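Local coordinates for protein putative fimbrial subunit (PDB 4HSQ) that probably forms the shaft of a bacterial pilus as its major pilin, here represented by its second and third domains, which bind a calcium ion, at residues V10-Q15 and F210-E215; N16-Y21 and K108-G113; D45-R50 and L103-K108; E169-T174 and C224-K229. One frame throughout, in Å; residues are numbered along the deposited sequence.

Interaction 1 (V10-Q15 and F210-E215); sequences VKDADQ and FEDGKE
A type I' beta hairpin of the prealbumin-like domain, turning from Glu211 to Lys214, sets its tip against the loop that follows strand 7-11 of the adjoining Sgo0707 N2 domain, so this is an interdomain contact. The tight part is built on Asp212. Its chi1 of -59° sets CG beside its own backbone N, and OD1 then takes two backbone donors: Asp12 N at 2.8 Å, nearly along the C-O axis, and Ala13 N at 2.9 Å, from above the carboxylate plane. Asp12 returns the bond, OD1 accepting from Asp212 N at 2.7 Å in an almost straight line (174°). The two carboxylates thus slide past each other in opposite directions, with OD1 facing OD1 at 3.6 Å; the repulsion is presumably eased by these N-H groups and by His206 and Thr144, which bind the Asp12 carboxylate. A water wedged on this inner side accepts from Gly213 N and donates to Asp12 OD2. Beside this network, Val10 CG1 packs on Gly213 N at 3.4 Å, where the positive phi suits glycine. The outer side is looser. Exposed Lys11, bent at chi2 and chi4, runs alongside Asp212 to a salt bridge, NZ to OD2 2.9 Å. Glu211, whose carboxylate pairs with Lys221, lies along the Ala13 methyl, and a water donates to its OE1 at 2.8 Å while accepting from Asp14 N at 2.7 Å.

Interaction 2 (N16-Y21 and K108-G113); sequences NIQDAY and KRKEVG
A single direct hydrogen bond joins the two backbones: Gln18 N gives to Arg109 O at 2.9 Å, in the carbonyl plane. Two waters add bridges: one, between backbones, accepts from Arg109 N and donates to Asn16 O and Asp19 O; the other accepts from Gln18 NE2 and donates to Lys110 O. In van der Waals contact, Ile17 CG2 rests on the carbonyl Arg109 O at 3.3 Å. Its apolar partners are the Arg109 methylenes, CD1 to CD 3.5 Å, and Val112, CG1 to CG2 4.3 Å. Gln18, bent at chi2, crosses the extended Lys108 at about a right angle, with OE1 3.6 Å from Lys108 CD. Charge enters through Arg109, whose guanidinium rotation is fixed by Glu111 O on NE and Val112 O on NH2, both near its plane. Asp19 OD2 accepts from Asn16 N, bracing the type II beta turn from Asn16 to Asp19. This turn and the loop after strand 100-109 meet strand 199-206, Ile17 pairing with Gly204 and Val112 N with Asp203, at the junction with the prealbumin-like domain.

Interaction 3 (D45-R50 and L103-K108); sequences DELDKR and LTFEVK
A carboxylate oxygen set against the rim of a phenyl ring is the striking feature here: Asp45 OD2 lies in the plane of the Phe105 ring, 3.5 Å from CZ, with the carboxylate turned 87° to the ring. The weakly positive C-H edge of the ring would suit such an oxygen. Asp45 reaches it with CG anti to the backbone N (chi1 -167°), and this buried OD2 also accepts a hydrogen bond from Lys8 NZ, which presumably balances its charge. Phe105 holds CG in the crowded position between its backbone N and carbonyl carbon, pointing the ring across to the other segment. Leu47 meets it tip to tip, CD2 to CE1 at 3.7 Å, and sends its other methyl, CD1, loosely toward Val107 CG1 at 4.4 Å. No hydrogen bond crosses between the segments. Within 45-50, Asp48 OD2 accepts from Arg50 N at 2.8 Å, an Asx turn, using its anti lone pair. The Arg50 guanidinium grips the same carboxylate side-on, NE to OD2 and NH2 to OD1, each at 2.9 Å, while NH1 is bound by Val112 O. The backbones are well apart at Leu47 and Val107 (CA to CA 9.2 Å) but converge at Arg50 and Lys108 (O to O 3.8 Å). Two sheets pack face to face, one with strand 41-46 between 82-87 and 117-127, the other with strand 100-109 between 20-28 and 51-61.

Interaction 4 (E169-T174 and C224-K229); sequences ELYQCT and CLKETK
Strands 167-173 and 222-229 are antiparallel neighbours at the centre of a four-stranded sheet of the prealbumin-like domain, and a disulfide fastens one end of their pairing. Four backbone hydrogen bonds join them, a reciprocal pair between Glu169 and Lys226 and another between Tyr171 and Cys224, where Cys224 N reaches Tyr171 O at 2.8 Å. Cys173 SG stands in the crowded position between its backbone N and carbonyl carbon (chi1 63°), Cys224 SG lies beside its own backbone N, and the sulfurs bond at 2.0 Å with a torsion of 79° about S-S. Leu170 and Leu225, a non-hydrogen-bonded pair, cross obliquely on one face of the sheet, CD1 to CD2 at 4.1 Å. On the face that bears Glu169, Tyr171 and Lys226, polar groups meet. The extended Lys226 chain lays CD against Tyr171 CE2 at 3.8 Å, crossing the ring obliquely. Tyr171 OH donates to Glu169 OE1 at 2.9 Å, from above the carboxylate plane. The same oxygen takes a water at 2.6 Å, and that water accepts from Lys226 NZ; the two charges remain 4.6 Å apart, OE1 to NZ, so water mediates the pairing. Thr228 CG2 crosses the end of Glu169; Thr228 and Lys229 together face Glu167 as a classic beta bulge. This is a central strand pair of the prealbumin-like sheet, consistent with a CnaB-type pilin domain, here cross-linked by a disulfide.

Interactions 2 and 3 share Lys108 and strand 100-109, with centres 11 Å apart; Arg50 joins them, its O bonded to Lys110 N (2.8 Å). Interaction 1 meets interaction 2 through neighbouring strands 7-11 and 20-28, where Val10 CG2 packs on Tyr21 CE1 at 3.6 Å. Interactions 2 and 3 lie in the N2 domain, interaction 1 joins it to the prealbumin-like domain, and interaction 4 lies within the latter, its centre 30 Å from that of interaction 3. Interaction 1 touches interaction 4 lightly, Asp14 CB to Gln172 NE2 at 3.9 Å. The calcium ion lies about 10 Å from the Val112 side chain and about 14 Å from that of Leu225.

Interaction 1 (V10-Q15 and F210-E215)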
loop_
_atom_site.group_PDB
_atom_site.type_symbol
_atom_site.label_atom_id
_atom_site.label_comp_id
_atom_site.label_asym_id
_atom_site.label_seq_id
_atom_site.Cartn_x
_atom_site.Cartn_y
_atom_site.Cartn_z
ATOM N N VAL A 10 7.932 2.476 6.450
ATOM C CA VAL A 10 6.574 2.315 5.944
ATOM C C VAL A 10 5.924 1.185 6.707
ATOM O O VAL A 10 6.548 0.153 6.958
ATOM C CB VAL A 10 6.501 2.082 4.410
ATOM C CG1 VAL A 10 7.274 0.822 3.970
ATOM C CG2 VAL A 10 5.040 2.008 3.923
ATOM N N LYS A 11 4.692 1.420 7.136
ATOM C CA LYS A 11 3.894 0.399 7.778
ATOM C C LYS A 11 2.713 0.153 6.860
ATOM O O LYS A 11 1.806 0.972 6.811
ATOM C CB LYS A 11 3.437 0.822 9.185
ATOM C CG LYS A 11 2.835 -0.359 9.922
ATOM C CD LYS A 11 3.977 -1.248 10.481
ATOM C CE LYS A 11 3.486 -2.532 11.109
ATOM N NZ LYS A 11 2.704 -3.377 10.141
ATOM N N ASP A 12 2.767 -0.931 6.086
ATOM C CA ASP A 12 1.758 -1.230 5.071
ATOM C C ASP A 12 1.275 -2.689 5.086
ATOM O O ASP A 12 0.443 -3.031 4.240
ATOM C CB ASP A 12 2.348 -0.925 3.670
ATOM C CG ASP A 12 3.627 -1.698 3.310
ATOM O OD1 ASP A 12 3.769 -2.860 3.734
ATOM O OD2 ASP A 12 4.465 -1.145 2.589
ATOM N N ALA A 13 1.800 -3.559 5.984
ATOM C CA ALA A 13 1.403 -4.990 5.964
ATOM C C ALA A 13 -0.116 -5.178 5.938
ATOM O O ALA A 13 -0.866 -4.539 6.694
ATOM C CB ALA A 13 2.003 -5.764 7.135
ATOM N N ASP A 14 -0.552 -5.994 4.988
ATOM C CA ASP A 14 -1.931 -6.405 4.709
ATOM C C ASP A 14 -2.830 -5.268 4.228
ATOM O O ASP A 14 -4.023 -5.476 4.057
ATOM C CB ASP A 14 -2.567 -7.084 5.943
ATOM C CG ASP A 14 -1.792 -8.292 6.458
ATOM O OD1 ASP A 14 -1.456 -9.186 5.641
ATOM O OD2 ASP A 14 -1.500 -8.331 7.657
ATOM N N GLN A 15 -2.283 -4.104 3.938
ATOM C CA GLN A 15 -3.129 -2.991 3.492
ATOM C C GLN A 15 -3.203 -3.047 1.983
ATOM O O GLN A 15 -2.185 -2.930 1.302
ATOM C CB GLN A 15 -2.576 -1.639 4.007
ATOM C CG GLN A 15 -2.465 -1.569 5.566
ATOM C CD GLN A 15 -3.708 -2.143 6.241
ATOM O OE1 GLN A 15 -4.821 -1.691 6.022
ATOM N NE2 GLN A 15 -3.556 -3.222 6.979
ATOM N N PHE A 210 6.721 -9.241 0.683
ATOM C CA PHE A 210 7.448 -8.021 1.011
ATOM C C PHE A 210 6.469 -7.095 1.665
ATOM O O PHE A 210 5.398 -6.836 1.100
ATOM C CB PHE A 210 8.033 -7.427 -0.255
ATOM C CG PHE A 210 9.094 -6.388 -0.036
ATOM C CD1 PHE A 210 8.751 -5.059 0.183
ATOM C CD2 PHE A 210 10.448 -6.723 -0.118
ATOM C CE1 PHE A 210 9.735 -4.088 0.360
ATOM C CE2 PHE A 210 11.432 -5.745 0.033
ATOM C CZ PHE A 210 11.065 -4.431 0.262
ATOM N N GLU A 211 6.805 -6.629 2.862
ATOM C CA GLU A 211 5.898 -5.752 3.603
ATOM C C GLU A 211 6.657 -4.921 4.607
ATOM O O GLU A 211 7.741 -5.315 5.085
ATOM C CB GLU A 211 4.760 -6.543 4.283
ATOM C CG GLU A 211 5.175 -7.347 5.496
ATOM C CD GLU A 211 4.254 -8.499 5.826
ATOM O OE1 GLU A 211 3.167 -8.605 5.208
ATOM O OE2 GLU A 211 4.623 -9.297 6.716
ATOM N N ASP A 212 6.098 -3.724 4.907
ATOM C CA ASP A 212 6.725 -2.783 5.854
ATOM C C ASP A 212 8.182 -2.435 5.444
ATOM O O ASP A 212 9.041 -2.192 6.299
ATOM C CB ASP A 212 6.661 -3.312 7.314
ATOM C CG ASP A 212 5.254 -3.560 7.841
ATOM O OD1 ASP A 212 4.281 -2.982 7.270
ATOM O OD2 ASP A 212 5.120 -4.314 8.830
ATOM N N GLY A 213 8.420 -2.353 4.138
ATOM C CA GLY A 213 9.694 -1.943 3.585
ATOM C C GLY A 213 10.790 -2.991 3.524
ATOM O O GLY A 213 11.908 -2.672 3.123
ATOM N N LYS A 214 10.480 -4.249 3.835
ATOM C CA LYS A 214 11.516 -5.278 3.766
ATOM C C LYS A 214 10.927 -6.630 3.364
ATOM O O LYS A 214 9.707 -6.826 3.428
ATOM C CB LYS A 214 12.281 -5.358 5.116
ATOM C CG LYS A 214 11.434 -5.914 6.254
ATOM C CD LYS A 214 12.014 -5.671 7.642
ATOM C CE LYS A 214 11.170 -6.346 8.708
ATOM N NZ LYS A 214 9.751 -5.866 8.727
ATOM N N GLU A 215 11.799 -7.580 2.972
ATOM C CA GLU A 215 11.362 -8.950 2.645
ATOM C C GLU A 215 10.611 -9.534 3.818
ATOM O O GLU A 215 11.000 -9.291 4.957
ATOM C CB GLU A 215 12.571 -9.850 2.312
ATOM C CG GLU A 215 13.417 -9.330 1.163
ATOM C CD GLU A 215 12.948 -9.682 -0.234
ATOM O OE1 GLU A 215 12.133 -10.624 -0.375
ATOM O OE2 GLU A 215 13.416 -9.028 -1.196
HETATM O O HOH W 1 10.020 0.448 6.612
HETATM O O HOH W 2 6.534 -2.628 1.969
HETATM O O HOH W 3 1.194 -7.545 3.566
#

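Interaction 2 (N16-Y21 and K108-G113)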
loop_
_atom_site.group_PDB
_atom_site.type_symbol
_atom_site.label_atom_id
_atom_site.label_comp_id
_atom_site.label_asym_id
_atom_site.label_seq_id
_atom_site.Cartn_x
_atom_site.Cartn_y
_atom_site.Cartn_z
ATOM N N ASN A 16 -4.411 -3.245 1.451
ATOM C CA ASN A 16 -4.589 -3.368 0.015
ATOM C C ASN A 16 -4.865 -1.984 -0.628
ATOM O O ASN A 16 -4.681 -0.949 0.011
ATOM C CB ASN A 16 -5.701 -4.395 -0.246
ATOM C CG ASN A 16 -5.286 -5.761 0.296
ATOM O OD1 ASN A 16 -4.178 -6.258 0.060
ATOM N ND2 ASN A 16 -6.137 -6.402 1.045
ATOM N N ILE A 17 -5.236 -1.956 -1.910
ATOM C CA ILE A 17 -5.532 -0.672 -2.541
ATOM C C ILE A 17 -6.709 -0.003 -1.787
ATOM O O ILE A 17 -7.667 -0.688 -1.433
ATOM C CB ILE A 17 -5.840 -0.873 -4.048
ATOM C CG1 ILE A 17 -4.583 -1.272 -4.858
ATOM C CG2 ILE A 17 -6.625 0.292 -4.678
ATOM C CD1 ILE A 17 -3.381 -0.510 -4.687
ATOM N N GLN A 18 -6.574 1.305 -1.511
ATOM C CA GLN A 18 -7.551 2.175 -0.833
ATOM C C GLN A 18 -7.632 1.899 0.697
ATOM O O GLN A 18 -8.462 2.480 1.389
ATOM C CB GLN A 18 -8.931 2.138 -1.525
ATOM C CG GLN A 18 -8.908 2.880 -2.891
ATOM C CD GLN A 18 -8.705 4.393 -2.763
ATOM O OE1 GLN A 18 -8.590 4.937 -1.670
ATOM N NE2 GLN A 18 -8.713 5.116 -3.872
ATOM N N ASP A 19 -6.741 1.042 1.217
ATOM C CA ASP A 19 -6.586 0.832 2.649
ATOM C C ASP A 19 -5.554 1.827 3.139
ATOM O O ASP A 19 -4.484 1.956 2.531
ATOM C CB ASP A 19 -6.167 -0.599 2.991
ATOM C CG ASP A 19 -7.244 -1.639 2.763
ATOM O OD1 ASP A 19 -8.451 -1.295 2.890
ATOM O OD2 ASP A 19 -6.889 -2.815 2.516
ATOM N N ALA A 20 -5.857 2.528 4.227
ATOM C CA ALA A 20 -4.908 3.513 4.761
ATOM C C ALA A 20 -3.644 2.848 5.275
ATOM O O ALA A 20 -3.713 1.803 5.936
ATOM C CB ALA A 20 -5.557 4.301 5.886
ATOM N N TYR A 21 -2.488 3.460 5.003
ATOM C CA TYR A 21 -1.233 2.961 5.585
ATOM C C TYR A 21 -0.367 4.160 5.906
ATOM O O TYR A 21 -0.739 5.277 5.556
ATOM C CB TYR A 21 -0.535 1.895 4.739
ATOM C CG TYR A 21 0.106 2.361 3.451
ATOM C CD1 TYR A 21 1.429 2.807 3.431
ATOM C CD2 TYR A 21 -0.562 2.246 2.237
ATOM C CE1 TYR A 21 2.051 3.168 2.239
ATOM C CE2 TYR A 21 0.049 2.616 1.037
ATOM C CZ TYR A 21 1.357 3.070 1.045
ATOM O OH TYR A 21 1.983 3.450 -0.117
ATOM N N LYS A 108 -3.308 6.514 1.107
ATOM C CA LYS A 108 -4.020 5.398 0.485
ATOM C C LYS A 108 -3.488 5.264 -0.909
ATOM O O LYS A 108 -3.390 6.270 -1.613
ATOM C CB LYS A 108 -5.553 5.571 0.429
ATOM C CG LYS A 108 -6.217 5.515 1.817
ATOM C CD LYS A 108 -7.735 5.762 1.731
ATOM C CE LYS A 108 -8.324 5.787 3.137
ATOM N NZ LYS A 108 -9.793 6.063 3.132
ATOM N N ARG A 109 -3.195 4.037 -1.332
ATOM C CA ARG A 109 -2.764 3.809 -2.712
ATOM C C ARG A 109 -4.027 3.621 -3.546
ATOM O O ARG A 109 -4.809 2.718 -3.258
ATOM C CB ARG A 109 -1.825 2.606 -2.804
ATOM C CG ARG A 109 -1.286 2.408 -4.211
ATOM C CD ARG A 109 -0.366 1.220 -4.197
ATOM N NE ARG A 109 0.141 0.886 -5.520
ATOM C CZ ARG A 109 1.247 0.178 -5.706
ATOM N NH1 ARG A 109 1.948 -0.244 -4.667
ATOM N NH2 ARG A 109 1.674 -0.088 -6.936
ATOM N N LYS A 110 -4.242 4.480 -4.564
ATOM C CA LYS A 110 -5.488 4.474 -5.346
ATOM C C LYS A 110 -5.587 3.327 -6.313
ATOM O O LYS A 110 -6.691 2.960 -6.727
ATOM C CB LYS A 110 -5.610 5.764 -6.208
ATOM C CG LYS A 110 -5.552 7.068 -5.487
ATOM C CD LYS A 110 -5.682 8.206 -6.505
ATOM C CE LYS A 110 -4.350 8.814 -6.846
ATOM N NZ LYS A 110 -4.492 9.933 -7.812
ATOM N N GLU A 111 -4.435 2.847 -6.780
ATOM C CA GLU A 111 -4.381 1.792 -7.784
ATOM C C GLU A 111 -3.015 1.187 -7.858
ATOM O O GLU A 111 -2.050 1.785 -7.383
ATOM C CB GLU A 111 -4.704 2.402 -9.181
ATOM C CG GLU A 111 -3.716 3.464 -9.631
ATOM C CD GLU A 111 -3.922 3.993 -11.036
ATOM O OE1 GLU A 111 -4.468 3.256 -11.893
ATOM O OE2 GLU A 111 -3.478 5.136 -11.291
ATOM N N VAL A 112 -2.919 0.024 -8.497
ATOM C CA VAL A 112 -1.625 -0.599 -8.731
ATOM C C VAL A 112 -0.837 0.275 -9.723
ATOM O O VAL A 112 0.321 0.588 -9.487
ATOM C CB VAL A 112 -1.831 -2.050 -9.240
ATOM C CG1 VAL A 112 -0.538 -2.642 -9.820
ATOM C CG2 VAL A 112 -2.391 -2.929 -8.129
ATOM N N GLY A 113 -1.473 0.675 -10.809
ATOM C CA GLY A 113 -0.755 1.464 -11.812
ATOM C C GLY A 113 0.162 0.607 -12.672
ATOM O O GLY A 113 -0.079 -0.591 -12.861
HETATM O O HOH W 4 -3.469 1.656 0.102
HETATM O O HOH W 5 -9.060 3.714 -6.209
#

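Interaction 3 (D45-R50 and L103-K108)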
loop_
_atom_site.group_PDB
_atom_site.type_symbol
_atom_site.label_atom_id
_atom_site.label_comp_id
_atom_site.label_asym_id
_atom_site.label_seq_id
_atom_site.Cartn_x
_atom_site.Cartn_y
_atom_site.Cartn_z
ATOM N N ASP A 45 8.108 15.597 1.175
ATOM C CA ASP A 45 7.979 14.250 0.637
ATOM C C ASP A 45 7.161 14.276 -0.638
ATOM O O ASP A 45 5.962 14.610 -0.613
ATOM C CB ASP A 45 7.341 13.310 1.688
ATOM C CG ASP A 45 7.439 11.828 1.344
ATOM O OD1 ASP A 45 7.260 11.484 0.165
ATOM O OD2 ASP A 45 7.523 11.004 2.285
ATOM N N GLU A 46 7.821 13.926 -1.757
ATOM C CA GLU A 46 7.211 13.840 -3.091
ATOM C C GLU A 46 6.493 12.533 -3.170
ATOM O O GLU A 46 7.106 11.468 -3.313
ATOM C CB GLU A 46 8.269 13.939 -4.204
ATOM C CG GLU A 46 8.943 15.300 -4.294
ATOM C CD GLU A 46 9.994 15.359 -5.384
ATOM O OE1 GLU A 46 9.615 15.332 -6.578
ATOM O OE2 GLU A 46 11.200 15.382 -5.045
ATOM N N LEU A 47 5.200 12.587 -2.981
ATOM C CA LEU A 47 4.448 11.353 -2.968
ATOM C C LEU A 47 4.196 10.861 -4.353
ATOM O O LEU A 47 3.845 11.644 -5.244
ATOM C CB LEU A 47 3.109 11.556 -2.247
ATOM C CG LEU A 47 3.211 11.999 -0.786
ATOM C CD1 LEU A 47 1.827 12.285 -0.240
ATOM C CD2 LEU A 47 3.932 10.934 0.068
ATOM N N ASP A 48 4.351 9.550 -4.532
ATOM C CA ASP A 48 4.032 8.890 -5.803
ATOM C C ASP A 48 2.602 9.303 -6.179
ATOM O O ASP A 48 1.725 9.419 -5.305
ATOM C CB ASP A 48 4.176 7.360 -5.665
ATOM C CG ASP A 48 3.903 6.609 -6.952
ATOM O OD1 ASP A 48 4.865 6.097 -7.553
ATOM O OD2 ASP A 48 2.725 6.542 -7.362
ATOM N N LYS A 49 2.386 9.573 -7.476
ATOM C CA LYS A 49 1.106 10.053 -8.003
ATOM C C LYS A 49 -0.070 9.087 -7.746
ATOM O O LYS A 49 -1.211 9.525 -7.735
ATOM C CB LYS A 49 1.221 10.379 -9.499
ATOM C CG LYS A 49 2.155 11.575 -9.820
ATOM C CD LYS A 49 1.727 12.950 -9.254
ATOM C CE LYS A 49 0.839 13.743 -10.184
ATOM N NZ LYS A 49 0.442 15.048 -9.589
ATOM N N ARG A 50 0.208 7.811 -7.451
ATOM C CA ARG A 50 -0.832 6.829 -7.139
ATOM C C ARG A 50 -1.288 6.959 -5.677
ATOM O O ARG A 50 -2.218 6.284 -5.260
ATOM C CB ARG A 50 -0.311 5.402 -7.429
ATOM C CG ARG A 50 -0.082 5.191 -8.936
ATOM C CD ARG A 50 0.705 3.912 -9.185
ATOM N NE ARG A 50 2.098 4.068 -8.738
ATOM C CZ ARG A 50 3.035 3.139 -8.871
ATOM N NH1 ARG A 50 2.739 1.965 -9.403
ATOM N NH2 ARG A 50 4.266 3.357 -8.417
ATOM N N LEU A 103 7.879 12.322 12.074
ATOM C CA LEU A 103 6.642 12.654 11.377
ATOM C C LEU A 103 5.999 11.380 10.904
ATOM O O LEU A 103 6.625 10.642 10.158
ATOM C CB LEU A 103 6.887 13.614 10.169
ATOM C CG LEU A 103 5.729 13.711 9.133
ATOM C CD1 LEU A 103 4.492 14.419 9.734
ATOM C CD2 LEU A 103 6.171 14.386 7.829
ATOM N N THR A 104 4.735 11.157 11.274
ATOM C CA THR A 104 3.979 10.013 10.767
ATOM C C THR A 104 2.770 10.551 10.034
ATOM O O THR A 104 2.039 11.408 10.560
ATOM C CB THR A 104 3.565 9.012 11.886
ATOM O OG1 THR A 104 4.751 8.498 12.493
ATOM C CG2 THR A 104 2.777 7.802 11.314
ATOM N N PHE A 105 2.542 10.041 8.822
ATOM C CA PHE A 105 1.381 10.493 8.064
ATOM C C PHE A 105 0.775 9.311 7.346
ATOM O O PHE A 105 1.438 8.291 7.111
ATOM C CB PHE A 105 1.714 11.650 7.104
ATOM C CG PHE A 105 2.666 11.294 5.982
ATOM C CD1 PHE A 105 2.184 10.929 4.732
ATOM C CD2 PHE A 105 4.047 11.443 6.142
ATOM C CE1 PHE A 105 3.068 10.597 3.698
ATOM C CE2 PHE A 105 4.926 11.107 5.110
ATOM C CZ PHE A 105 4.433 10.697 3.895
ATOM N N GLU A 106 -0.479 9.477 6.972
ATOM C CA GLU A 106 -1.278 8.444 6.374
ATOM C C GLU A 106 -1.586 8.717 4.923
ATOM O O GLU A 106 -1.866 9.853 4.537
ATOM C CB GLU A 106 -2.551 8.350 7.205
ATOM C CG GLU A 106 -3.511 7.240 6.840
ATOM C CD GLU A 106 -4.801 7.424 7.613
ATOM O OE1 GLU A 106 -4.794 7.199 8.843
ATOM O OE2 GLU A 106 -5.799 7.860 7.004
ATOM N N VAL A 107 -1.560 7.637 4.117
ATOM C CA VAL A 107 -1.866 7.654 2.680
ATOM C C VAL A 107 -2.762 6.483 2.325
ATOM O O VAL A 107 -2.879 5.516 3.107
ATOM C CB VAL A 107 -0.547 7.603 1.816
ATOM C CG1 VAL A 107 0.311 8.860 1.998
ATOM C CG2 VAL A 107 0.271 6.330 2.082
ATOM N N LYS A 108 -3.308 6.514 1.107
ATOM C CA LYS A 108 -4.020 5.398 0.485
ATOM C C LYS A 108 -3.488 5.264 -0.909
ATOM O O LYS A 108 -3.390 6.270 -1.613
ATOM C CB LYS A 108 -5.553 5.571 0.429
ATOM C CG LYS A 108 -6.217 5.515 1.817
ATOM C CD LYS A 108 -7.735 5.762 1.731
ATOM C CE LYS A 108 -8.324 5.787 3.137
ATOM N NZ LYS A 108 -9.793 6.063 3.132
#

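Interaction 4 (E169-T174 and C224-K229)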
loop_
_atom_site.group_PDB
_atom_site.type_symbol
_atom_site.label_atom_id
_atom_site.label_comp_id
_atom_site.label_asym_id
_atom_site.label_seq_id
_atom_site.Cartn_x
_atom_site.Cartn_y
_atom_site.Cartn_z
ATOM N N GLU A 169 -15.696 -14.187 -3.294
ATOM C CA GLU A 169 -15.210 -13.407 -2.162
ATOM C C GLU A 169 -13.692 -13.611 -2.064
ATOM O O GLU A 169 -13.173 -14.596 -2.590
ATOM C CB GLU A 169 -15.877 -13.853 -0.859
ATOM C CG GLU A 169 -17.332 -13.450 -0.771
ATOM C CD GLU A 169 -17.966 -13.988 0.488
ATOM O OE1 GLU A 169 -17.537 -15.069 0.962
ATOM O OE2 GLU A 169 -18.902 -13.332 0.996
ATOM N N LEU A 170 -13.015 -12.737 -1.306
ATOM C CA LEU A 170 -11.581 -12.814 -1.105
ATOM C C LEU A 170 -11.266 -12.896 0.361
ATOM O O LEU A 170 -11.837 -12.150 1.176
ATOM C CB LEU A 170 -10.935 -11.543 -1.683
ATOM C CG LEU A 170 -9.411 -11.483 -1.590
ATOM C CD1 LEU A 170 -8.773 -12.430 -2.610
ATOM C CD2 LEU A 170 -8.941 -10.070 -1.827
ATOM N N TYR A 171 -10.306 -13.744 0.689
ATOM C CA TYR A 171 -9.874 -13.931 2.066
ATOM C C TYR A 171 -8.384 -13.965 2.165
ATOM O O TYR A 171 -7.718 -14.332 1.208
ATOM C CB TYR A 171 -10.385 -15.320 2.571
ATOM C CG TYR A 171 -11.874 -15.410 2.777
ATOM C CD1 TYR A 171 -12.427 -15.318 4.053
ATOM C CD2 TYR A 171 -12.732 -15.683 1.712
ATOM C CE1 TYR A 171 -13.806 -15.420 4.254
ATOM C CE2 TYR A 171 -14.117 -15.745 1.896
ATOM C CZ TYR A 171 -14.646 -15.627 3.171
ATOM O OH TYR A 171 -16.009 -15.741 3.367
ATOM N N GLN A 172 -7.860 -13.662 3.351
ATOM C CA GLN A 172 -6.487 -13.971 3.712
ATOM C C GLN A 172 -6.555 -15.440 4.112
ATOM O O GLN A 172 -7.580 -15.862 4.646
ATOM C CB GLN A 172 -5.988 -13.102 4.877
ATOM C CG GLN A 172 -5.838 -11.618 4.545
ATOM C CD GLN A 172 -5.573 -10.747 5.749
ATOM O OE1 GLN A 172 -5.367 -11.200 6.880
ATOM N NE2 GLN A 172 -5.577 -9.460 5.529
ATOM N N CYS A 173 -5.521 -16.241 3.852
ATOM C CA CYS A 173 -5.584 -17.642 4.271
ATOM C C CYS A 173 -4.191 -18.185 4.482
ATOM O O CYS A 173 -3.245 -17.652 3.915
ATOM C CB CYS A 173 -6.345 -18.492 3.242
ATOM S SG CYS A 173 -5.572 -18.563 1.597
ATOM N N THR A 174 -4.063 -19.282 5.231
ATOM C CA THR A 174 -2.745 -19.932 5.292
ATOM C C THR A 174 -2.744 -20.999 4.201
ATOM O O THR A 174 -1.697 -21.296 3.644
ATOM C CB THR A 174 -2.355 -20.448 6.682
ATOM O OG1 THR A 174 -3.442 -21.157 7.248
ATOM C CG2 THR A 174 -1.914 -19.325 7.616
ATOM N N CYS A 224 -7.011 -16.204 -0.755
ATOM C CA CYS A 224 -7.877 -17.297 -1.164
ATOM C C CYS A 224 -9.108 -16.697 -1.824
ATOM O O CYS A 224 -9.680 -15.754 -1.291
ATOM C CB CYS A 224 -8.260 -18.162 0.041
ATOM S SG CYS A 224 -7.034 -19.430 0.455
ATOM N N LEU A 225 -9.529 -17.253 -2.941
ATOM C CA LEU A 225 -10.782 -16.874 -3.625
ATOM C C LEU A 225 -11.800 -17.919 -3.297
ATOM O O LEU A 225 -11.529 -19.089 -3.499
ATOM C CB LEU A 225 -10.583 -16.822 -5.159
ATOM C CG LEU A 225 -9.723 -15.662 -5.639
ATOM C CD1 LEU A 225 -9.086 -15.982 -6.975
ATOM C CD2 LEU A 225 -10.558 -14.403 -5.739
ATOM N N LYS A 226 -12.962 -17.511 -2.795
ATOM C CA LYS A 226 -14.055 -18.404 -2.466
ATOM C C LYS A 226 -15.149 -18.183 -3.479
ATOM O O LYS A 226 -15.696 -17.094 -3.525
ATOM C CB LYS A 226 -14.570 -18.109 -1.042
ATOM C CG LYS A 226 -15.634 -19.082 -0.591
ATOM C CD LYS A 226 -16.198 -18.668 0.751
ATOM C CE LYS A 226 -17.133 -19.723 1.297
ATOM N NZ LYS A 226 -17.668 -19.350 2.633
ATOM N N GLU A 227 -15.469 -19.184 -4.280
ATOM C CA GLU A 227 -16.561 -19.042 -5.248
ATOM C C GLU A 227 -17.855 -19.266 -4.515
ATOM O O GLU A 227 -18.066 -20.344 -3.975
ATOM C CB GLU A 227 -16.385 -20.018 -6.396
ATOM C CG GLU A 227 -17.332 -19.724 -7.546
ATOM C CD GLU A 227 -17.183 -20.707 -8.683
ATOM O OE1 GLU A 227 -16.097 -21.313 -8.824
ATOM O OE2 GLU A 227 -18.163 -20.869 -9.439
ATOM N N THR A 228 -18.675 -18.223 -4.403
ATOM C CA THR A 228 -19.912 -18.302 -3.607
ATOM C C THR A 228 -21.122 -18.624 -4.488
ATOM O O THR A 228 -22.120 -19.143 -3.979
ATOM C CB THR A 228 -20.118 -17.012 -2.802
ATOM O OG1 THR A 228 -20.044 -15.912 -3.699
ATOM C CG2 THR A 228 -19.042 -16.833 -1.694
ATOM N N LYS A 229 -21.027 -18.323 -5.800
ATOM C CA LYS A 229 -22.108 -18.608 -6.749
ATOM C C LYS A 229 -21.524 -18.983 -8.082
ATOM O O LYS A 229 -20.654 -18.283 -8.593
ATOM C CB LYS A 229 -23.062 -17.408 -6.899
ATOM C CG LYS A 229 -24.311 -17.747 -7.716
ATOM C CD LYS A 229 -25.129 -16.497 -8.016
ATOM C CE LYS A 229 -24.772 -15.863 -9.336
ATOM N NZ LYS A 229 -25.077 -16.739 -10.506
HETATM O O HOH W 6 -19.018 -16.910 2.036
#